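Local coordinates for protein NANS (YJHS), A 9-O-acetyl N-acetylneuraminic acid esterase (PDB 3PT5) that probably removes the 9-O-acetyl group from 9-O-acetyl-N-acetylneuraminate, allowing Escherichia coli to grow on this sialic acid from mammalian mucosal sites, at residues A[231-235]-A[329-334]; A[267-271]-A[321-326]; A[211-215]-A[262-266]. All coordinates share one frame; numbering follows the deposited sequence.

Contact 1. Residues A[231-235]-A[329-334]; sequences APWFC and AILQFW
The ring of Phe-234 carries Ile-330 CG1 over one face and meets Phe-333 CB at its edge, while the ring of Phe-333 receives Pro-232 CG over one of its own faces. Trp-334 lies next to Phe-333 on the helix, and Phe-333 CD2 sits above the centre of the indole. These contacts pack the C-terminal helix 315-335 against strand 233-236, one of the parallel strands in the central sheet of the SGNH-hydrolase fold, and against the residue leading into it. The axes of 233-235 and 329-334 run roughly antiparallel, inclined at 145°, and approach to 10.2 Å, a gap filled by the side chains.

Two CH-pi contacts carry the interface. Ile-330 CG1 stands 3.8 Å from the centroid of the Phe-234 ring, 14° off the normal; with CG1 anti to the carbonyl carbon (chi1 -68°), this branch and not CG2 reaches the ring. The proline ring offers its CG to Phe-333 at 3.8 Å from the centroid, displaced toward the rim. Phe-333 CG is anti to the backbone N, which swings the benzyl group across the proline. Pro-232 CD also touches Trp-334 CZ2, at 3.8 Å.

No hydrogen bond joins the two segments, and the contact is buried and almost wholly apolar. The indole NE1 is satisfied elsewhere, by the carbonyl oxygen of Leu-184 on strand 182-189. Ile-266 of the neighbouring strand lies against Pro-232, Phe-234 and Phe-333, extending the same apolar layer. At the N-terminal end of 329-334, Ala-329 places its methyl CB 3.9 Å from Phe-234 CD1, and its carbonyl O lies 3.4 Å from Phe-234 CE1.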
# COMPACT_ATOMS: atom_id res chain seq x y z
N ALA A 231 -14.53 9.73 4.32
CA ALA A 231 -13.24 9.36 4.89
C ALA A 231 -12.14 9.77 3.91
O ALA A 231 -12.30 9.60 2.70
CB ALA A 231 -13.19 7.87 5.18
N PRO A 232 -11.03 10.36 4.41
CA PRO A 232 -9.96 10.80 3.54
C PRO A 232 -9.28 9.68 2.73
O PRO A 232 -9.03 8.58 3.23
CB PRO A 232 -8.94 11.42 4.50
CG PRO A 232 -9.18 10.77 5.80
CD PRO A 232 -10.66 10.48 5.84
N TRP A 233 -9.00 10.03 1.49
CA TRP A 233 -8.12 9.27 0.61
C TRP A 233 -6.83 10.07 0.50
O TRP A 233 -6.81 11.16 -0.04
CB TRP A 233 -8.73 9.05 -0.77
CG TRP A 233 -9.78 8.00 -0.74
CD1 TRP A 233 -10.86 7.98 0.08
CD2 TRP A 233 -9.87 6.84 -1.58
NE1 TRP A 233 -11.63 6.86 -0.18
CE2 TRP A 233 -11.04 6.14 -1.20
CE3 TRP A 233 -9.07 6.31 -2.61
CZ2 TRP A 233 -11.43 4.93 -1.80
CZ3 TRP A 233 -9.46 5.11 -3.22
CH2 TRP A 233 -10.63 4.44 -2.82
N PHE A 234 -5.75 9.48 1.01
CA PHE A 234 -4.42 10.04 0.90
C PHE A 234 -3.77 9.44 -0.33
O PHE A 234 -3.45 8.25 -0.38
CB PHE A 234 -3.61 9.73 2.15
CG PHE A 234 -4.25 10.26 3.38
CD1 PHE A 234 -4.07 11.60 3.75
CD2 PHE A 234 -5.06 9.44 4.15
CE1 PHE A 234 -4.68 12.10 4.92
CE2 PHE A 234 -5.68 9.92 5.31
CZ PHE A 234 -5.50 11.26 5.68
N CYS A 235 -3.70 10.26 -1.37
CA CYS A 235 -3.32 9.74 -2.69
C CYS A 235 -1.86 10.10 -2.93
O CYS A 235 -1.49 11.28 -2.98
CB CYS A 235 -4.23 10.34 -3.76
SG CYS A 235 -5.93 9.92 -3.52
N ALA A 329 0.64 13.63 6.61
CA ALA A 329 -0.68 13.94 6.06
C ALA A 329 -1.85 13.41 6.88
O ALA A 329 -2.89 14.08 7.03
CB ALA A 329 -0.77 13.51 4.59
N ILE A 330 -1.69 12.19 7.39
CA ILE A 330 -2.74 11.57 8.18
C ILE A 330 -2.92 12.31 9.53
O ILE A 330 -4.03 12.63 9.91
CB ILE A 330 -2.39 10.09 8.41
CG1 ILE A 330 -2.47 9.31 7.09
CG2 ILE A 330 -3.31 9.50 9.49
CD1 ILE A 330 -1.74 7.92 7.21
N LEU A 331 -1.81 12.62 10.18
CA LEU A 331 -1.86 13.35 11.46
C LEU A 331 -2.46 14.73 11.28
O LEU A 331 -3.32 15.15 12.06
CB LEU A 331 -0.46 13.46 12.10
CG LEU A 331 0.22 12.16 12.55
CD1 LEU A 331 1.66 12.47 12.96
CD2 LEU A 331 -0.53 11.46 13.69
N GLN A 332 -2.02 15.43 10.23
CA GLN A 332 -2.56 16.75 9.92
C GLN A 332 -4.07 16.70 9.68
O GLN A 332 -4.81 17.51 10.23
CB GLN A 332 -1.86 17.36 8.73
CG GLN A 332 -2.33 18.79 8.49
CD GLN A 332 -1.57 19.47 7.39
OE1 GLN A 332 -2.08 20.40 6.77
NE2 GLN A 332 -0.34 19.04 7.16
N PHE A 333 -4.53 15.74 8.87
CA PHE A 333 -5.94 15.68 8.56
C PHE A 333 -6.76 15.52 9.83
O PHE A 333 -7.74 16.24 10.07
CB PHE A 333 -6.26 14.51 7.63
CG PHE A 333 -7.71 14.41 7.31
CD1 PHE A 333 -8.25 15.15 6.25
CD2 PHE A 333 -8.55 13.62 8.08
CE1 PHE A 333 -9.60 15.09 5.98
CE2 PHE A 333 -9.92 13.57 7.81
CZ PHE A 333 -10.44 14.31 6.75
N TRP A 334 -6.34 14.58 10.66
CA TRP A 334 -7.10 14.24 11.86
C TRP A 334 -7.03 15.30 12.95
O TRP A 334 -7.96 15.41 13.75
CB TRP A 334 -6.78 12.82 12.31
CG TRP A 334 -7.43 11.86 11.35
CD1 TRP A 334 -6.80 11.04 10.46
CD2 TRP A 334 -8.84 11.68 11.14
NE1 TRP A 334 -7.75 10.33 9.71
CE2 TRP A 334 -9.01 10.73 10.10
CE3 TRP A 334 -10.00 12.26 11.72
CZ2 TRP A 334 -10.28 10.31 9.65
CZ3 TRP A 334 -11.25 11.86 11.27
CH2 TRP A 334 -11.38 10.86 10.26

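Contact 2. Residues A[267-271]-A[321-326]; sequences FVDFQ and IISDRF
Leaving the sheet after Val-268, the backbone of 267-271 passes alongside helix segment 321-326, with the CA of Val-268 6.5 Å from that of Phe-326 and the CA of Phe-270 6.2 Å from that of Ile-322. Strand 265-268 is the last parallel strand at one edge of the central sheet in this SGNH-hydrolase fold, and helix 315-335 packs on one side of it.

The apolar half is built on two phenylalanine rings. Phe-270 has Ile-322 CG1 over the centre of one face, 4.1 Å from the centroid, and the carbonyl oxygen of Val-268 above the opposite face, nearer the rim. Phe-326 CE1 lies near the plane of the Phe-270 ring, 3.8 Å from Phe-270 CZ. Phe-326 in turn takes Val-268 CG1 almost squarely over its face, 4.2 Å from the centroid. Val-268 CG1 also slides past Arg-325 CB.

The polar half is the grip of Arg-325 on Asp-269. The arginine chain bends at chi2 and chi3 (-69° and -87°), turning the edge of the guanidinium to Asp-269 instead of letting it extend from the helix. Two nitrogens then bind side-on to two different atoms, which should fix the rotation of the guanidinium. Glu-328 forms a second salt bridge, to NH1, and probably shares in balancing the charge. Outside the pair, Phe-313 meets Phe-270 with its ring nearly perpendicular. Arg-325 NE donates to the backbone O of Asp-269 at 2.8 Å with an N-H...O angle of 161°, and Arg-325 NH2 makes a salt bridge to Asp-269 OD1 at 2.9 Å, nearly along the C-O axis and close to the guanidinium plane.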
# COMPACT_ATOMS: atom_id res chain seq x y z
N PHE A 267 -3.49 14.93 -1.65
CA PHE A 267 -2.32 14.55 -2.42
C PHE A 267 -1.07 14.51 -1.54
O PHE A 267 -0.74 15.48 -0.83
CB PHE A 267 -2.10 15.51 -3.58
CG PHE A 267 -0.97 15.12 -4.48
CD1 PHE A 267 -0.99 13.92 -5.20
CD2 PHE A 267 0.11 15.98 -4.65
CE1 PHE A 267 0.09 13.60 -6.06
CE2 PHE A 267 1.17 15.65 -5.48
CZ PHE A 267 1.15 14.49 -6.20
N VAL A 268 -0.39 13.37 -1.58
CA VAL A 268 0.81 13.19 -0.79
C VAL A 268 2.01 13.05 -1.73
O VAL A 268 2.07 12.10 -2.49
CB VAL A 268 0.71 11.92 0.13
CG1 VAL A 268 1.99 11.74 0.90
CG2 VAL A 268 -0.47 12.02 1.07
N ASP A 269 2.97 13.98 -1.68
CA ASP A 269 4.14 13.84 -2.52
C ASP A 269 5.45 13.70 -1.76
O ASP A 269 5.47 13.86 -0.54
CB ASP A 269 4.17 14.91 -3.62
CG ASP A 269 4.39 16.30 -3.08
OD1 ASP A 269 4.46 16.51 -1.85
OD2 ASP A 269 4.51 17.22 -3.94
N PHE A 270 6.54 13.37 -2.46
CA PHE A 270 7.77 12.95 -1.77
C PHE A 270 9.01 13.70 -2.20
O PHE A 270 10.04 13.67 -1.52
CB PHE A 270 8.01 11.46 -2.05
CG PHE A 270 6.75 10.62 -1.95
CD1 PHE A 270 6.07 10.53 -0.75
CD2 PHE A 270 6.23 9.94 -3.09
CE1 PHE A 270 4.90 9.78 -0.64
CE2 PHE A 270 5.03 9.19 -2.98
CZ PHE A 270 4.37 9.11 -1.74
N GLN A 271 8.94 14.34 -3.37
CA GLN A 271 10.13 15.02 -3.84
C GLN A 271 9.81 16.26 -4.65
O GLN A 271 8.63 16.52 -4.99
CB GLN A 271 11.10 14.06 -4.54
CG GLN A 271 10.57 13.36 -5.72
CD GLN A 271 11.33 12.06 -6.12
OE1 GLN A 271 10.73 11.22 -6.74
NE2 GLN A 271 12.65 11.93 -5.81
N ILE A 321 11.16 8.62 3.54
CA ILE A 321 10.34 9.77 3.17
C ILE A 321 8.92 9.37 2.79
O ILE A 321 7.98 10.12 3.05
CB ILE A 321 11.00 10.58 2.00
CG1 ILE A 321 10.25 11.89 1.71
CG2 ILE A 321 11.10 9.73 0.72
CD1 ILE A 321 10.20 12.90 2.88
N ILE A 322 8.73 8.20 2.18
CA ILE A 322 7.34 7.87 1.73
C ILE A 322 6.43 7.69 2.94
O ILE A 322 5.34 8.27 3.03
CB ILE A 322 7.31 6.61 0.84
CG1 ILE A 322 8.06 6.89 -0.47
CG2 ILE A 322 5.87 6.09 0.64
CD1 ILE A 322 8.31 5.69 -1.29
N SER A 323 6.86 6.89 3.91
CA SER A 323 6.06 6.71 5.10
C SER A 323 6.03 7.97 5.95
O SER A 323 5.00 8.24 6.54
CB SER A 323 6.51 5.48 5.90
OG SER A 323 7.91 5.52 6.06
N ASP A 324 7.11 8.76 5.94
CA ASP A 324 7.09 10.07 6.63
C ASP A 324 5.96 10.93 6.10
O ASP A 324 5.22 11.51 6.88
CB ASP A 324 8.40 10.84 6.41
CG ASP A 324 9.54 10.31 7.25
OD1 ASP A 324 9.32 9.55 8.20
OD2 ASP A 324 10.70 10.71 6.93
N ARG A 325 5.83 11.00 4.78
CA ARG A 325 4.91 11.99 4.18
C ARG A 325 3.46 11.55 4.38
O ARG A 325 2.57 12.39 4.63
CB ARG A 325 5.26 12.22 2.71
CG ARG A 325 6.54 13.00 2.51
CD ARG A 325 6.37 14.48 2.96
NE ARG A 325 5.82 15.32 1.88
CZ ARG A 325 5.29 16.54 2.02
NH1 ARG A 325 5.13 17.09 3.21
NH2 ARG A 325 4.87 17.20 0.94
N PHE A 326 3.20 10.25 4.28
CA PHE A 326 1.84 9.78 4.60
C PHE A 326 1.47 10.07 6.04
O PHE A 326 0.36 10.53 6.28
CB PHE A 326 1.66 8.29 4.33
CG PHE A 326 1.31 7.99 2.90
CD1 PHE A 326 2.29 7.55 2.01
CD2 PHE A 326 0.01 8.18 2.45
CE1 PHE A 326 1.97 7.32 0.66
CE2 PHE A 326 -0.31 7.94 1.10
CZ PHE A 326 0.68 7.52 0.22

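Contact 3. Residues A[211-215]-A[262-266]; sequences VEAFR and LANII
Arg-215 NH1 donates to the carbonyl oxygen of Ala-263 at 2.7 Å, and this bond marks the tight part of a contact that otherwise lies at the surface. It joins helix 203-218 to the loop leading into strand 265-268, at the edge of the central sheet of the SGNH-hydrolase fold. The arginine chain is extended from CG to NE, which carries the guanidinium out from the helix to the loop backbone. Arg-215 NH2 adds weak bonds to Ala-263 O at 3.0 Å and, longer, to Asn-264 O at 3.5 Å. Ala-263 O lies near the guanidinium plane at its edge, so two nitrogens converge on one acceptor. NH2 is also bound by the carbonyl oxygen of Ala-231. Val-211 CG1 covers one face of the guanidinium, offset toward the rim.

Beside the guanidinium, buried Val-211 meets Leu-262 CD1 through its CB at 3.9 Å, and its CG1 reaches Ile-265 CD1 at 4.1 Å. Trp-233 on the adjacent strand backs both Val-211 and Arg-215.

The outer side is looser. Glu-212, partly exposed, touches Leu-262 CD2 with its CG at 3.8 Å, its chain crossing the leucine at about a right angle, and its OE2 only brushes the same methyl. Ala-263 is exposed, contributing mainly its carbonyl. The helix is thus tied to the loop by a charged donor on backbone acceptors, a link that depends on the path of the main chain more than on the loop's side chains.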
# COMPACT_ATOMS: atom_id res chain seq x y z
N VAL A 211 -14.38 6.23 -5.73
CA VAL A 211 -14.36 6.87 -4.41
C VAL A 211 -15.79 7.16 -3.93
O VAL A 211 -16.11 6.89 -2.79
CB VAL A 211 -13.55 8.16 -4.42
CG1 VAL A 211 -13.65 8.83 -3.08
CG2 VAL A 211 -12.09 7.88 -4.75
N GLU A 212 -16.65 7.68 -4.79
CA GLU A 212 -18.05 7.90 -4.36
C GLU A 212 -18.77 6.58 -4.01
O GLU A 212 -19.55 6.54 -3.05
CB GLU A 212 -18.87 8.65 -5.41
CG GLU A 212 -18.33 9.98 -5.90
CD GLU A 212 -19.07 10.49 -7.14
OE1 GLU A 212 -19.09 9.79 -8.19
OE2 GLU A 212 -19.63 11.61 -7.08
N ALA A 213 -18.50 5.52 -4.76
CA ALA A 213 -19.10 4.21 -4.47
C ALA A 213 -18.61 3.67 -3.12
O ALA A 213 -19.40 3.16 -2.32
CB ALA A 213 -18.81 3.20 -5.60
N PHE A 214 -17.32 3.80 -2.88
CA PHE A 214 -16.71 3.40 -1.62
C PHE A 214 -17.41 4.11 -0.44
O PHE A 214 -17.77 3.49 0.56
CB PHE A 214 -15.20 3.72 -1.66
CG PHE A 214 -14.45 3.31 -0.40
CD1 PHE A 214 -13.95 2.02 -0.26
CD2 PHE A 214 -14.18 4.25 0.62
CE1 PHE A 214 -13.23 1.63 0.89
CE2 PHE A 214 -13.47 3.88 1.78
CZ PHE A 214 -12.97 2.57 1.92
N ARG A 215 -17.60 5.42 -0.57
CA ARG A 215 -18.21 6.23 0.49
C ARG A 215 -19.67 5.87 0.73
O ARG A 215 -20.09 5.77 1.89
CB ARG A 215 -18.01 7.72 0.19
CG ARG A 215 -16.55 8.11 0.32
CD ARG A 215 -16.26 9.55 -0.11
NE ARG A 215 -14.89 9.89 0.26
CZ ARG A 215 -14.25 11.03 -0.02
NH1 ARG A 215 -14.82 12.03 -0.70
NH2 ARG A 215 -12.99 11.17 0.41
N LEU A 262 -14.16 16.02 -5.42
CA LEU A 262 -14.63 15.40 -4.19
C LEU A 262 -13.92 15.93 -2.94
O LEU A 262 -12.76 16.37 -2.99
CB LEU A 262 -14.46 13.88 -4.26
CG LEU A 262 -15.16 13.16 -5.41
CD1 LEU A 262 -14.76 11.68 -5.50
CD2 LEU A 262 -16.68 13.31 -5.28
N ALA A 263 -14.62 15.87 -1.81
CA ALA A 263 -14.05 16.30 -0.53
C ALA A 263 -12.99 15.30 -0.06
O ALA A 263 -13.10 14.09 -0.31
CB ALA A 263 -15.16 16.41 0.52
N ASN A 264 -11.97 15.82 0.63
CA ASN A 264 -11.04 15.00 1.40
C ASN A 264 -10.23 14.06 0.52
O ASN A 264 -10.02 12.90 0.87
CB ASN A 264 -11.76 14.26 2.52
CG ASN A 264 -12.37 15.21 3.53
OD1 ASN A 264 -11.90 16.35 3.70
ND2 ASN A 264 -13.41 14.76 4.20
N ILE A 265 -9.75 14.59 -0.59
CA ILE A 265 -8.80 13.88 -1.42
C ILE A 265 -7.50 14.62 -1.19
O ILE A 265 -7.37 15.79 -1.59
CB ILE A 265 -9.23 13.86 -2.92
CG1 ILE A 265 -10.66 13.30 -3.09
CG2 ILE A 265 -8.18 13.10 -3.78
CD1 ILE A 265 -10.86 11.81 -2.75
N ILE A 266 -6.54 13.94 -0.55
CA ILE A 266 -5.33 14.62 -0.10
C ILE A 266 -4.12 14.07 -0.84
O ILE A 266 -3.78 12.90 -0.69
CB ILE A 266 -5.16 14.50 1.42
CG1 ILE A 266 -6.37 15.12 2.15
CG2 ILE A 266 -3.89 15.21 1.92
CD1 ILE A 266 -7.28 14.09 2.69

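How the contacts relate
Contacts 1 and 2 both hold helix 315-335 against neighbouring strands of one sheet, whereas contact 3 brings helix 203-218 to the start of the edge strand that contact 2 leaves at its other end. Contact 1 is buried, contact 2 partly buried with a salt bridge beside its apolar part, and contact 3 a surface contact. Strand pairing joins contact 1 to each of the others: Cys-235 O is probably hydrogen-bonded to Val-268 N, and Trp-233 O to Ile-266 N. Along the chain contact 3 closes before contact 2 opens, and their centres lie about 20 Å apart. Contact 1, on the inner strand, is apolar; the two on the edge strand each add an arginine that binds main-chain oxygen.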